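Local coordinates for protein putative tryptophan halogenase (Xanthomonas campestris pv. campestris, PDB 6Y1W) that probably acts as a flavin-dependent halogenase, binding FAD in a Rossmann-type fold and carrying out monooxygenase-like chemistry to halogenate an aromatic substrate, at residues E49-G54 with R185-I190; A93-R98 with R265-R270; L233-E238 with R325-E330. One frame throughout, in Å; residues are numbered along the deposited sequence.

Contact 1. Residues E49-G54 with R185-I190. With BU9 (Meso-2,3-Butanediol), chain M.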
loop_
_atom_site.group_PDB
_atom_site.type_symbol
_atom_site.label_atom_id
_atom_site.label_comp_id
_atom_site.label_asym_id
_atom_site.label_seq_id
_atom_site.Cartn_x
_atom_site.Cartn_y
_atom_site.Cartn_z
ATOM N N GLU A 49 36.869 -3.165 4.529
ATOM C CA GLU A 49 36.858 -1.713 4.637
ATOM C C GLU A 49 38.262 -1.249 4.983
ATOM O O GLU A 49 39.040 -1.965 5.621
ATOM C CB GLU A 49 35.870 -1.194 5.697
ATOM C CG GLU A 49 36.217 -1.606 7.144
ATOM C CD GLU A 49 35.300 -0.974 8.205
ATOM O OE1 GLU A 49 34.644 0.069 7.935
ATOM O OE2 GLU A 49 35.267 -1.493 9.340
ATOM N N SER A 50 38.546 -0.009 4.619
ATOM C CA SER A 50 39.847 0.602 4.846
ATOM C C SER A 50 39.761 1.524 6.053
ATOM O O SER A 50 38.816 2.317 6.157
ATOM C CB SER A 50 40.269 1.405 3.619
ATOM O OG SER A 50 41.391 2.193 3.939
ATOM N N ASP A 51 40.746 1.429 6.958
ATOM C CA ASP A 51 40.817 2.381 8.072
ATOM C C ASP A 51 41.108 3.808 7.615
ATOM O O ASP A 51 40.942 4.751 8.399
ATOM C CB ASP A 51 41.880 1.939 9.081
ATOM C CG ASP A 51 41.430 0.759 9.906
ATOM O OD1 ASP A 51 40.202 0.577 10.017
ATOM O OD2 ASP A 51 42.285 0.006 10.414
ATOM N N GLU A 52 41.587 3.996 6.396
ATOM C CA GLU A 52 41.838 5.342 5.890
ATOM C C GLU A 52 40.591 6.014 5.321
ATOM O O GLU A 52 40.683 7.161 4.861
ATOM C CB GLU A 52 42.959 5.300 4.845
ATOM C CG GLU A 52 44.138 4.419 5.287
ATOM C CD GLU A 52 44.985 3.905 4.130
ATOM O OE1 GLU A 52 44.733 4.301 2.971
ATOM O OE2 GLU A 52 45.899 3.090 4.382
ATOM N N ILE A 53 39.437 5.344 5.326
ATOM C CA ILE A 53 38.207 5.881 4.745
ATOM C C ILE A 53 37.196 6.109 5.859
ATOM O O ILE A 53 37.033 5.257 6.740
ATOM C CB ILE A 53 37.650 4.947 3.656
ATOM C CG1 ILE A 53 38.664 4.867 2.518
ATOM C CG2 ILE A 53 36.282 5.436 3.157
ATOM C CD1 ILE A 53 38.085 4.416 1.220
ATOM N N GLY A 54 36.550 7.276 5.847
ATOM C CA GLY A 54 35.581 7.570 6.886
ATOM C C GLY A 54 35.843 8.904 7.561
ATOM O O GLY A 54 36.969 9.408 7.535
ATOM N N ARG A 185 35.682 -9.315 9.557
ATOM C CA ARG A 185 36.116 -8.016 9.056
ATOM C C ARG A 185 37.531 -8.147 8.505
ATOM O O ARG A 185 38.394 -8.751 9.150
ATOM C CB ARG A 185 36.070 -6.957 10.154
ATOM C CG ARG A 185 36.494 -5.583 9.668
ATOM C CD ARG A 185 36.506 -4.607 10.827
ATOM N NE ARG A 185 36.928 -3.268 10.430
ATOM C CZ ARG A 185 38.152 -2.769 10.578
ATOM N NH1 ARG A 185 39.131 -3.507 11.107
ATOM N NH2 ARG A 185 38.399 -1.527 10.182
ATOM N N ILE A 186 37.748 -7.644 7.289
ATOM C CA ILE A 186 39.078 -7.589 6.680
ATOM C C ILE A 186 39.396 -6.119 6.407
ATOM O O ILE A 186 38.643 -5.439 5.698
ATOM C CB ILE A 186 39.158 -8.421 5.388
ATOM C CG1 ILE A 186 38.779 -9.886 5.654
ATOM C CG2 ILE A 186 40.557 -8.321 4.754
ATOM C CD1 ILE A 186 38.869 -10.774 4.432
ATOM N N GLU A 187 40.465 -5.606 7.026
ATOM C CA GLU A 187 40.858 -4.212 6.848
ATOM C C GLU A 187 41.733 -4.111 5.608
ATOM O O GLU A 187 42.618 -4.950 5.396
ATOM C CB GLU A 187 41.618 -3.675 8.064
ATOM C CG GLU A 187 41.766 -2.137 8.092
ATOM C CD GLU A 187 42.821 -1.592 7.126
ATOM O OE1 GLU A 187 43.824 -2.298 6.871
ATOM O OE2 GLU A 187 42.650 -0.450 6.621
ATOM N N GLY A 188 41.446 -3.147 4.755
ATOM C CA GLY A 188 42.291 -2.977 3.593
ATOM C C GLY A 188 41.597 -2.245 2.471
ATOM O O GLY A 188 40.438 -1.839 2.569
ATOM N N ARG A 189 42.331 -2.123 1.375
ATOM C CA ARG A 189 41.827 -1.429 0.206
ATOM C C ARG A 189 41.719 -2.387 -0.964
ATOM O O ARG A 189 42.656 -3.130 -1.274
ATOM C CB ARG A 189 42.732 -0.246 -0.166
ATOM C CG ARG A 189 42.780 0.800 0.922
ATOM C CD ARG A 189 43.906 1.799 0.724
ATOM N NE ARG A 189 43.479 3.008 0.015
ATOM C CZ ARG A 189 42.495 3.821 0.400
ATOM N NH1 ARG A 189 41.806 3.584 1.509
ATOM N NH2 ARG A 189 42.202 4.892 -0.327
ATOM N N ILE A 190 40.609 -2.273 -1.670
ATOM C CA ILE A 190 40.348 -3.120 -2.825
ATOM C C ILE A 190 41.190 -2.592 -3.987
ATOM O O ILE A 190 41.065 -1.430 -4.381
ATOM C CB ILE A 190 38.852 -3.124 -3.173
ATOM C CG1 ILE A 190 38.030 -3.706 -2.024
ATOM C CG2 ILE A 190 38.585 -3.948 -4.411
ATOM C CD1 ILE A 190 36.545 -3.508 -2.225
HETATM C C03 BU9 M . 37.054 1.701 -0.717
HETATM C C04 BU9 M . 38.074 0.706 -0.146
HETATM O O06 BU9 M . 38.472 -0.162 -1.177
HETATM C C05 BU9 M . 37.487 -0.088 1.031
HETATM C C01 BU9 M . 36.928 0.864 2.095
HETATM O O6 BU9 M . 36.461 -0.957 0.600
HETATM O O HOH W 1 43.376 0.340 4.221
HETATM O O HOH W 2 41.449 -2.087 11.827
#
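E49 OE2 is gripped from the edge of the R185 guanidinium: R185 NE, 2.7 Å from E49 OE2, gives a nearly straight bond to its anti lone pair, and NH2 adds a weak one. Carboxylate and guanidinium stand 74° apart, and the indole N-H of W29 reaches the same oxygen. The R185 chain runs extended to NE, and R185 NH2 lies 2.8 Å from D51 OD1, close to the guanidinium plane, so one arginine ties two acids together. E187 bends at chi2 (-76°), which swings CD toward the loop; E187 OE2 accepts from D51 N at 2.7 Å. That bond and R185 probably offset the repulsion between the D51 and E187 carboxylates. R189 NH1 donates to S50 OG at 2.8 Å, while E52 OE1 sits over the guanidinium face, held by charge alone. S50 OG also accepts from E52 N, an ST turn within the type I turn from S50 to I53. At the far end of segment 185-190, I190 N donates to O06 of the butanediol at 3.0 Å. E49 ends strand 44-49, which pairs in parallel with strand 184-195 in the presumed Rossmann sheet; helix 25-39 brings in W29, and strand 202-207 meets I186 and I190.

Contact 2. Residues A93-R98 with R265-R270. With BUD ((2S,3S)-butane-2,3-diol), chain J; BUD ((2S,3S)-butane-2,3-diol), chain I.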
loop_
_atom_site.group_PDB
_atom_site.type_symbol
_atom_site.label_atom_id
_atom_site.label_comp_id
_atom_site.label_asym_id
_atom_site.label_seq_id
_atom_site.Cartn_x
_atom_site.Cartn_y
_atom_site.Cartn_z
ATOM N N ALA A 93 11.824 21.584 11.452
ATOM C CA ALA A 93 11.340 22.957 11.355
ATOM C C ALA A 93 11.849 23.557 10.055
ATOM O O ALA A 93 13.073 23.696 9.858
ATOM C CB ALA A 93 11.791 23.779 12.565
ATOM N N PHE A 94 10.910 23.879 9.150
ATOM C CA PHE A 94 11.252 24.436 7.844
ATOM C C PHE A 94 11.125 25.944 7.913
ATOM O O PHE A 94 10.014 26.472 7.989
ATOM C CB PHE A 94 10.337 23.866 6.759
ATOM C CG PHE A 94 10.754 22.486 6.324
ATOM C CD1 PHE A 94 11.796 22.347 5.395
ATOM C CD2 PHE A 94 10.212 21.345 6.907
ATOM C CE1 PHE A 94 12.262 21.056 5.013
ATOM C CE2 PHE A 94 10.653 20.051 6.507
ATOM C CZ PHE A 94 11.692 19.919 5.581
ATOM N N GLU A 95 12.260 26.623 7.913
ATOM C CA GLU A 95 12.308 28.083 8.010
ATOM C C GLU A 95 12.671 28.701 6.664
ATOM O O GLU A 95 13.638 28.275 6.016
ATOM C CB GLU A 95 13.309 28.496 9.085
ATOM C CG GLU A 95 12.912 28.052 10.473
ATOM C CD GLU A 95 13.906 28.448 11.547
ATOM O OE1 GLU A 95 15.028 28.868 11.205
ATOM O OE2 GLU A 95 13.543 28.354 12.743
ATOM N N HIS A 96 11.872 29.710 6.241
ATOM C CA HIS A 96 12.143 30.541 5.064
ATOM C C HIS A 96 11.891 29.798 3.745
ATOM O O HIS A 96 12.417 30.211 2.699
ATOM C CB HIS A 96 13.582 31.120 5.044
ATOM C CG HIS A 96 13.932 32.002 6.216
ATOM N ND1 HIS A 96 13.291 33.199 6.495
ATOM C CD2 HIS A 96 14.937 31.891 7.120
ATOM C CE1 HIS A 96 13.853 33.752 7.559
ATOM N NE2 HIS A 96 14.860 32.986 7.949
ATOM N N TRP A 97 11.121 28.699 3.758
ATOM C CA TRP A 97 10.851 27.958 2.528
ATOM C C TRP A 97 9.637 28.528 1.794
ATOM O O TRP A 97 9.713 28.819 0.588
ATOM C CB TRP A 97 10.642 26.450 2.838
ATOM C CG TRP A 97 11.935 25.773 3.206
ATOM C CD1 TRP A 97 12.526 25.726 4.443
ATOM C CD2 TRP A 97 12.808 25.049 2.322
ATOM N NE1 TRP A 97 13.722 25.060 4.371
ATOM C CE2 TRP A 97 13.922 24.628 3.091
ATOM C CE3 TRP A 97 12.761 24.725 0.961
ATOM C CZ2 TRP A 97 14.979 23.911 2.549
ATOM C CZ3 TRP A 97 13.824 24.031 0.415
ATOM C CH2 TRP A 97 14.919 23.620 1.211
ATOM N N ARG A 98 8.511 28.656 2.504
ATOM C CA ARG A 98 7.322 29.233 1.890
ATOM C C ARG A 98 7.619 30.646 1.396
ATOM O O ARG A 98 7.319 30.996 0.253
ATOM C CB ARG A 98 6.164 29.246 2.885
ATOM C CG ARG A 98 4.861 29.662 2.186
ATOM C CD ARG A 98 4.016 30.605 2.961
ATOM N NE ARG A 98 2.886 31.027 2.133
ATOM C CZ ARG A 98 1.620 30.873 2.499
ATOM N NH1 ARG A 98 1.344 30.292 3.655
ATOM N NH2 ARG A 98 0.638 31.269 1.691
ATOM N N ARG A 265 16.464 21.283 12.278
ATOM C CA ARG A 265 16.143 22.557 11.641
ATOM C C ARG A 265 16.631 22.547 10.204
ATOM O O ARG A 265 17.762 22.139 9.936
ATOM C CB ARG A 265 16.751 23.727 12.419
ATOM C CG ARG A 265 16.186 25.093 11.995
ATOM C CD ARG A 265 16.714 26.171 12.938
ATOM N NE ARG A 265 18.080 26.544 12.589
ATOM C CZ ARG A 265 18.886 27.244 13.377
ATOM N NH1 ARG A 265 18.444 27.638 14.577
ATOM N NH2 ARG A 265 20.113 27.560 12.954
ATOM N N ALA A 266 15.759 22.991 9.279
ATOM C CA ALA A 266 16.080 23.122 7.854
ATOM C C ALA A 266 15.809 24.565 7.463
ATOM O O ALA A 266 14.654 24.928 7.200
ATOM C CB ALA A 266 15.225 22.179 7.011
ATOM N N ARG A 267 16.863 25.393 7.428
ATOM C CA ARG A 267 16.683 26.835 7.276
ATOM C C ARG A 267 17.113 27.233 5.871
ATOM O O ARG A 267 18.316 27.244 5.574
ATOM C CB ARG A 267 17.495 27.589 8.317
ATOM C CG ARG A 267 17.361 29.140 8.141
ATOM C CD ARG A 267 18.211 29.858 9.207
ATOM N NE ARG A 267 17.506 29.766 10.486
ATOM C CZ ARG A 267 18.005 30.222 11.631
ATOM N NH1 ARG A 267 19.224 30.773 11.648
ATOM N NH2 ARG A 267 17.285 30.133 12.741
ATOM N N ALA A 268 16.142 27.622 5.037
ATOM C CA ALA A 268 16.465 28.019 3.669
ATOM C C ALA A 268 17.166 29.374 3.644
ATOM O O ALA A 268 16.921 30.231 4.487
ATOM C CB ALA A 268 15.197 28.088 2.826
ATOM N N ASP A 269 18.055 29.542 2.660
ATOM C CA ASP A 269 18.771 30.797 2.465
ATOM C C ASP A 269 18.590 31.212 1.000
ATOM O O ASP A 269 17.545 30.924 0.411
ATOM C CB ASP A 269 20.252 30.642 2.845
ATOM C CG ASP A 269 20.901 31.981 3.180
ATOM O OD1 ASP A 269 20.607 32.528 4.273
ATOM O OD2 ASP A 269 21.661 32.488 2.317
ATOM N N ARG A 270 19.574 31.883 0.406
ATOM C CA ARG A 270 19.394 32.444 -0.944
ATOM C C ARG A 270 19.519 31.399 -2.038
ATOM O O ARG A 270 18.860 31.521 -3.081
ATOM C CB ARG A 270 20.448 33.531 -1.217
ATOM C CG ARG A 270 20.327 34.754 -0.331
ATOM C CD ARG A 270 21.568 35.659 -0.593
ATOM N NE ARG A 270 21.716 35.955 -2.025
ATOM C CZ ARG A 270 20.987 36.863 -2.690
ATOM N NH1 ARG A 270 20.054 37.586 -2.073
ATOM N NH2 ARG A 270 21.211 37.031 -3.985
HETATM C C1 BUD J . 17.563 36.237 5.067
HETATM O O1 BUD J . 19.055 35.787 3.180
HETATM C C2 BUD J . 18.123 35.222 4.069
HETATM O O2 BUD J . 17.583 34.005 2.143
HETATM C C3 BUD J . 16.991 34.698 3.198
HETATM C C4 BUD J . 16.120 33.711 3.974
HETATM C C1 BUD I . 25.998 31.333 -0.490
HETATM O O1 BUD I . 24.083 32.708 -0.517
HETATM C C2 BUD I . 24.504 31.395 -0.734
HETATM O O2 BUD I . 22.467 30.756 0.337
HETATM C C3 BUD I . 23.825 30.468 0.279
HETATM C C4 BUD I . 23.966 29.019 -0.181
HETATM O O HOH W 3 14.852 29.413 14.716
#
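R267 rises beside E95 from paired parallel strands, and its side chain can be followed outward atom by atom. R267 CB lies 4.0 Å from E95 OE1. R267 CG, anti to the backbone N, meets the edge of the neighbouring imidazole, 3.8 Å from H96 CD2, and the two side chains run alongside each other. CD carries the chain on to a bend at chi3 (-76°), which places R267 NE 2.7 Å from E95 OE1. R267 NH2 follows at 3.0 Å from the same E95 OE1, so two nitrogens grip one oxygen side-on, with carboxylate and guanidinium only 10° from coplanar. Water 3 donates to E95 OE2 and accepts a weak bond from R267 NH2, and N306 takes NH1. Over one face of this guanidinium lies that of R265, with R267 NH2 above its centre; E95 is salt-bridged to R267 and merely near R265.

On the other side of the sheet, with F94 and A266, the indole of W97 takes over. W97 NE1 donates to A266 O at 3.0 Å from above the carbonyl plane, while the backbone N of E95 binds that oxygen from the opposite face. A268 CB sits 3.7 Å from the centroid of the W97 five-membered ring, a CH-pi contact almost on the ring normal; F94 CD1 covers the other face. These strands, 91-99 and 263-268, form the one parallel pairing in an otherwise antiparallel sheet. Where the chain turns a corner, H96, whose ND1 is bound by the backbone N of D101, offers a ring face to C4 of one butanediol, and D269 OD2 accepts from O2 of another.

The chemistry implies a sheet with two characters: on one face the acid probably eases the repulsion between two facing arginines, while on the other a doubly gripped carbonyl helps hold the indole against F94, which itself lies beside E347, predicted to bind tryptophan.

Contact 3. Residues L233-E238 with R325-E330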
loop_
_atom_site.group_PDB
_atom_site.type_symbol
_atom_site.label_atom_id
_atom_site.label_comp_id
_atom_site.label_asym_id
_atom_site.label_seq_id
_atom_site.Cartn_x
_atom_site.Cartn_y
_atom_site.Cartn_z
ATOM N N LEU A 233 30.601 -3.159 -12.975
ATOM C CA LEU A 233 29.453 -3.591 -13.758
ATOM C C LEU A 233 28.874 -2.503 -14.664
ATOM O O LEU A 233 28.005 -2.809 -15.489
ATOM C CB LEU A 233 28.380 -4.134 -12.817
ATOM C CG LEU A 233 28.818 -5.365 -12.006
ATOM C CD1 LEU A 233 27.755 -5.766 -11.019
ATOM C CD2 LEU A 233 29.102 -6.543 -12.941
ATOM N N GLY A 234 29.297 -1.248 -14.506
ATOM C CA GLY A 234 28.899 -0.228 -15.469
ATOM C C GLY A 234 27.443 0.181 -15.449
ATOM O O GLY A 234 26.916 0.612 -16.483
ATOM N N VAL A 235 26.753 0.039 -14.314
ATOM C CA VAL A 235 25.363 0.461 -14.234
ATOM C C VAL A 235 25.372 1.979 -14.087
ATOM O O VAL A 235 26.032 2.514 -13.195
ATOM C CB VAL A 235 24.653 -0.197 -13.039
ATOM C CG1 VAL A 235 23.213 0.240 -12.983
ATOM C CG2 VAL A 235 24.793 -1.743 -13.089
ATOM N N GLY A 236 24.732 2.668 -15.012
ATOM C CA GLY A 236 24.667 4.114 -14.943
ATOM C C GLY A 236 23.628 4.573 -13.942
ATOM O O GLY A 236 22.931 3.770 -13.310
ATOM N N SER A 237 23.471 5.904 -13.829
ATOM C CA SER A 237 22.481 6.487 -12.939
ATOM C C SER A 237 21.653 7.540 -13.664
ATOM O O SER A 237 22.112 8.130 -14.639
ATOM C CB SER A 237 23.160 7.075 -11.711
ATOM O OG SER A 237 24.041 6.100 -11.174
ATOM N N GLU A 238 20.416 7.735 -13.171
ATOM C CA GLU A 238 19.457 8.693 -13.719
ATOM C C GLU A 238 19.802 10.049 -13.123
ATOM O O GLU A 238 20.040 10.141 -11.921
ATOM C CB GLU A 238 18.019 8.297 -13.372
ATOM C CG GLU A 238 16.929 8.983 -14.225
ATOM C CD GLU A 238 15.514 8.948 -13.603
ATOM O OE1 GLU A 238 15.235 8.123 -12.698
ATOM O OE2 GLU A 238 14.669 9.781 -14.011
ATOM N N ARG A 325 20.664 4.997 -9.210
ATOM C CA ARG A 325 21.257 3.970 -10.054
ATOM C C ARG A 325 20.139 3.346 -10.888
ATOM O O ARG A 325 19.035 3.118 -10.383
ATOM C CB ARG A 325 21.929 2.942 -9.130
ATOM C CG ARG A 325 22.973 2.021 -9.699
ATOM C CD ARG A 325 24.196 2.715 -10.245
ATOM N NE ARG A 325 25.091 3.361 -9.301
ATOM C CZ ARG A 325 26.321 3.757 -9.627
ATOM N NH1 ARG A 325 27.082 4.375 -8.739
ATOM N NH2 ARG A 325 26.797 3.555 -10.860
ATOM N N HIS A 326 20.401 3.098 -12.183
ATOM C CA HIS A 326 19.329 2.578 -13.039
ATOM C C HIS A 326 18.808 1.243 -12.538
ATOM O O HIS A 326 17.603 0.959 -12.629
ATOM C CB HIS A 326 19.810 2.429 -14.478
ATOM C CG HIS A 326 19.938 3.735 -15.180
ATOM N ND1 HIS A 326 18.913 4.659 -15.205
ATOM C CD2 HIS A 326 20.973 4.290 -15.847
ATOM C CE1 HIS A 326 19.309 5.721 -15.886
ATOM N NE2 HIS A 326 20.555 5.525 -16.284
ATOM N N ARG A 327 19.708 0.375 -12.083
ATOM C CA ARG A 327 19.323 -0.864 -11.435
ATOM C C ARG A 327 20.150 -0.969 -10.167
ATOM O O ARG A 327 21.348 -0.696 -10.199
ATOM C CB ARG A 327 19.575 -2.068 -12.377
ATOM C CG ARG A 327 18.734 -1.984 -13.637
ATOM C CD ARG A 327 19.105 -3.065 -14.659
ATOM N NE ARG A 327 20.496 -3.010 -15.083
ATOM C CZ ARG A 327 21.016 -2.067 -15.865
ATOM N NH1 ARG A 327 20.250 -1.069 -16.316
ATOM N NH2 ARG A 327 22.300 -2.117 -16.198
ATOM N N VAL A 328 19.506 -1.276 -9.047
ATOM C CA VAL A 328 20.299 -1.383 -7.825
ATOM C C VAL A 328 20.808 -2.799 -7.610
ATOM O O VAL A 328 21.825 -2.972 -6.922
ATOM C CB VAL A 328 19.503 -0.885 -6.607
ATOM C CG1 VAL A 328 19.370 0.631 -6.708
ATOM C CG2 VAL A 328 18.130 -1.497 -6.543
ATOM N N TRP A 329 20.176 -3.791 -8.235
ATOM C CA TRP A 329 20.646 -5.170 -8.196
ATOM C C TRP A 329 21.005 -5.525 -9.631
ATOM O O TRP A 329 20.136 -5.508 -10.510
ATOM C CB TRP A 329 19.563 -6.107 -7.668
ATOM C CG TRP A 329 20.034 -7.536 -7.390
ATOM C CD1 TRP A 329 21.116 -8.173 -7.911
ATOM C CD2 TRP A 329 19.406 -8.451 -6.505
ATOM N NE1 TRP A 329 21.198 -9.458 -7.410
ATOM C CE2 TRP A 329 20.154 -9.662 -6.556
ATOM C CE3 TRP A 329 18.281 -8.383 -5.691
ATOM C CZ2 TRP A 329 19.827 -10.765 -5.796
ATOM C CZ3 TRP A 329 17.924 -9.520 -4.935
ATOM C CH2 TRP A 329 18.703 -10.697 -5.014
ATOM N N GLU A 330 22.276 -5.822 -9.857
ATOM C CA GLU A 330 22.762 -6.181 -11.194
ATOM C C GLU A 330 23.579 -7.448 -11.026
ATOM O O GLU A 330 24.538 -7.453 -10.251
ATOM C CB GLU A 330 23.598 -5.036 -11.779
ATOM C CG GLU A 330 24.326 -5.358 -13.075
ATOM C CD GLU A 330 23.443 -5.174 -14.268
ATOM O OE1 GLU A 330 22.250 -4.853 -14.080
ATOM O OE2 GLU A 330 23.945 -5.364 -15.395
HETATM O O HOH W 4 26.899 -5.416 -15.853
#
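V235 drives both methyl groups against segment 325-330, and here the contact is close. V235 CG1, anti to the backbone N (chi1 -179°), packs on the aliphatic part of R325, 3.7 Å from R325 CG, and lies over one face of the R327 guanidinium. V235 CG1 also lies 3.5 Å from R327 O, a carbonyl oxygen that is buried here without a polar partner. V235 CG2 rests on the stem of E330, 3.6 Å from E330 CG. The backbone of V235 is held too: R325 is bent at chi2 (62°) and chi3 (69°), which set CD and NE, and from there R325 NH2 donates to V235 O at 2.7 Å, in the guanidinium plane and nearly along the C=O axis. NE of the same arginine goes to A339 O, which fixes the group at a second point.

The valine stands where the chain passes from helix 227-232, ended by G234 with positive phi, into strand 237-239. That strand is an edge of a small three-stranded antiparallel sheet whose middle member is strand 323-325. S237 and R325 form a non-hydrogen-bonded pair, and just past it H326 N binds G236 O at 2.9 Å.

Toward solvent the contact becomes sparser and more polar. The imidazole of the exposed H326 lays one face over the peptide joining S237 to E238, touching without a hydrogen bond, while E238 turns its carboxylate to Q324. At the other end L233 slides past E330 in the opposite direction, with L233 CD1 4.0 Å from E330 CG. The E330 carboxylate has two partners: E330 OE1 receives R327 NE at 2.7 Å in a salt bridge within the same segment, and OE2 takes a bond from water 4, which donates to L233 O as well.

Overall arrangement
Contacts 1 and 3 are surface contacts and contact 2 is the more buried, with its centre about 17 Å from that of the chain against 26 and 21 Å. Contacts 1 and 3 reach one eight-stranded sheet, through its parallel strands 44-49 and 184-195 and its edge strand 329-330; contact 3 also joins it to the small sheet of 237-239 and 323-325. Contact 2 belongs to the separate seven-stranded sheet and has the longest run of strand pairing, three successive bridges against one in each of the others. Charge appears in all three, but the salt-bridge network across segments belongs to contact 1, contact 3 centres on a buried valine, and contact 2 adds aromatic packing.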